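4-hydroxythreonine-4-phosphate dehydrogenase (Legionella pneumophila subsp. pneumophila, PDB 6XMY) probably catalyses the NAD(P)-dependent oxidation of 4-(phosphooxy)-L-threonine, a step in the biosynthesis of pyridoxine 5'-phosphate. Local coordinates at residues Thr76-Pro81 with Leu103-Ser108. Sequence-based numbering, arbitrary orientation.
Sequences TVWPVP and LTLGAS
The indole of Trp78, the only aromatic side chain in the two segments, receives the methyl CD2 of Leu105 obliquely at its pyrrole part, with NE1 3.6 Å from CD2 and CD1 of the ring 4.1 Å from the same methyl. The leucine runs roughly perpendicular to the tryptophan side chain, and no hydrogen bond joins the segments. Trp78 points its CB toward the helix, and its trans torsion (chi1 -178°) extends the indole away from the backbone N, leaving the pyrrole side beside Leu105 CD2. Leu105 likewise extends from its helix with CG opposite N (chi1 -166°), and its CD2 branch leads into the contact. The same methyl meets Val80, whose CG2 lies 3.9 Å from Leu105 CD2, the two aliphatic side chains lying alongside one another and pointing opposite ways. One leucine branch thus touches two residues spaced two apart along the chain, an example of how a single methyl can join the end of a strand, and the residue just past it, to a helix; the closest CA atoms, those of Val80 and Leu105, are 9.4 Å apart. Leu40 of the adjoining parallel strand 37-41 touches both Trp78 and Leu105, while Leu109, one helical turn beyond Leu105, also meets the indole. Apolar contact of this kind, with helix 96-111 against the end of strand 74-79, is characteristic of the layered alpha/beta fold of PdxA enzymes.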
loop_
_atom_site.group_PDB
_atom_site.type_symbol
_atom_site.label_atom_id
_atom_site.label_comp_id
_atom_site.label_asym_id
_atom_site.label_seq_id
_atom_site.Cartn_x
_atom_site.Cartn_y
_atom_site.Cartn_z
ATOM N N THR A 76 -3.699 -21.837 -1.672
ATOM C CA THR A 76 -2.387 -22.312 -1.266
ATOM C C THR A 76 -1.837 -21.397 -0.184
ATOM O O THR A 76 -1.880 -20.167 -0.324
ATOM C CB THR A 76 -1.450 -22.368 -2.473
ATOM O OG1 THR A 76 -1.942 -23.354 -3.395
ATOM C CG2 THR A 76 -0.025 -22.740 -2.043
ATOM N N VAL A 77 -1.343 -22.001 0.898
ATOM C CA VAL A 77 -0.934 -21.287 2.096
ATOM C C VAL A 77 0.501 -21.653 2.432
ATOM O O VAL A 77 0.873 -22.834 2.388
ATOM C CB VAL A 77 -1.864 -21.638 3.282
ATOM C CG1 VAL A 77 -1.438 -20.902 4.556
ATOM C CG2 VAL A 77 -3.333 -21.366 2.932
ATOM N N TRP A 78 1.303 -20.637 2.787
ATOM C CA TRP A 78 2.591 -20.790 3.452
ATOM C C TRP A 78 2.315 -20.627 4.943
ATOM O O TRP A 78 2.162 -19.499 5.423
ATOM C CB TRP A 78 3.586 -19.726 2.967
ATOM C CG TRP A 78 4.967 -19.855 3.576
ATOM C CD1 TRP A 78 5.289 -19.817 4.904
ATOM C CD2 TRP A 78 6.210 -20.042 2.877
ATOM N NE1 TRP A 78 6.641 -19.974 5.078
ATOM C CE2 TRP A 78 7.230 -20.120 3.852
ATOM C CE3 TRP A 78 6.560 -20.160 1.524
ATOM C CZ2 TRP A 78 8.576 -20.304 3.517
ATOM C CZ3 TRP A 78 7.907 -20.346 1.187
ATOM C CH2 TRP A 78 8.896 -20.410 2.184
ATOM N N PRO A 79 2.218 -21.711 5.703
ATOM C CA PRO A 79 1.758 -21.590 7.090
ATOM C C PRO A 79 2.757 -20.865 7.980
ATOM O O PRO A 79 3.968 -21.098 7.926
ATOM C CB PRO A 79 1.580 -23.050 7.528
ATOM C CG PRO A 79 1.360 -23.792 6.230
ATOM C CD PRO A 79 2.315 -23.120 5.286
ATOM N N VAL A 80 2.225 -19.972 8.808
ATOM C CA VAL A 80 2.976 -19.271 9.846
ATOM C C VAL A 80 2.079 -19.290 11.076
ATOM O O VAL A 80 0.938 -18.834 10.996
ATOM C CB VAL A 80 3.270 -17.814 9.450
ATOM C CG1 VAL A 80 4.099 -17.133 10.531
ATOM C CG2 VAL A 80 3.971 -17.737 8.088
ATOM N N PRO A 81 2.533 -19.789 12.224
ATOM C CA PRO A 81 1.606 -20.027 13.345
ATOM C C PRO A 81 1.389 -18.788 14.207
ATOM O O PRO A 81 2.344 -18.140 14.638
ATOM C CB PRO A 81 2.310 -21.130 14.145
ATOM C CG PRO A 81 3.788 -20.907 13.859
ATOM C CD PRO A 81 3.863 -20.392 12.441
ATOM N N LEU A 103 5.246 -9.962 7.688
ATOM C CA LEU A 103 5.902 -8.886 6.949
ATOM C C LEU A 103 7.363 -9.220 6.663
ATOM O O LEU A 103 7.865 -8.974 5.554
ATOM C CB LEU A 103 5.818 -7.575 7.737
ATOM C CG LEU A 103 4.602 -6.673 7.510
ATOM C CD1 LEU A 103 3.307 -7.445 7.510
ATOM C CD2 LEU A 103 4.562 -5.548 8.532
ATOM N N THR A 104 8.066 -9.758 7.662
ATOM C CA THR A 104 9.491 -10.041 7.515
ATOM C C THR A 104 9.699 -11.190 6.547
ATOM O O THR A 104 10.524 -11.111 5.627
ATOM C CB THR A 104 10.087 -10.373 8.889
ATOM O OG1 THR A 104 9.836 -9.292 9.796
ATOM C CG2 THR A 104 11.597 -10.620 8.789
ATOM N N LEU A 105 8.931 -12.259 6.714
ATOM C CA LEU A 105 9.026 -13.385 5.797
ATOM C C LEU A 105 8.600 -12.985 4.388
ATOM O O LEU A 105 9.248 -13.365 3.406
ATOM C CB LEU A 105 8.183 -14.535 6.336
ATOM C CG LEU A 105 8.326 -15.936 5.782
ATOM C CD1 LEU A 105 9.779 -16.410 5.770
ATOM C CD2 LEU A 105 7.442 -16.836 6.642
ATOM N N GLY A 106 7.545 -12.178 4.265
ATOM C CA GLY A 106 7.110 -11.741 2.945
ATOM C C GLY A 106 8.162 -10.920 2.222
ATOM O O GLY A 106 8.439 -11.141 1.038
ATOM N N ALA A 107 8.772 -9.963 2.927
ATOM C CA ALA A 107 9.833 -9.163 2.324
ATOM C C ALA A 107 11.014 -10.037 1.924
ATOM O O ALA A 107 11.558 -9.901 0.820
ATOM C CB ALA A 107 10.283 -8.071 3.294
ATOM N N SER A 108 11.431 -10.931 2.823
ATOM C CA SER A 108 12.590 -11.784 2.569
ATOM C C SER A 108 12.354 -12.706 1.380
ATOM O O SER A 108 13.217 -12.839 0.498
ATOM C CB SER A 108 12.895 -12.605 3.820
ATOM O OG SER A 108 14.033 -13.415 3.606
#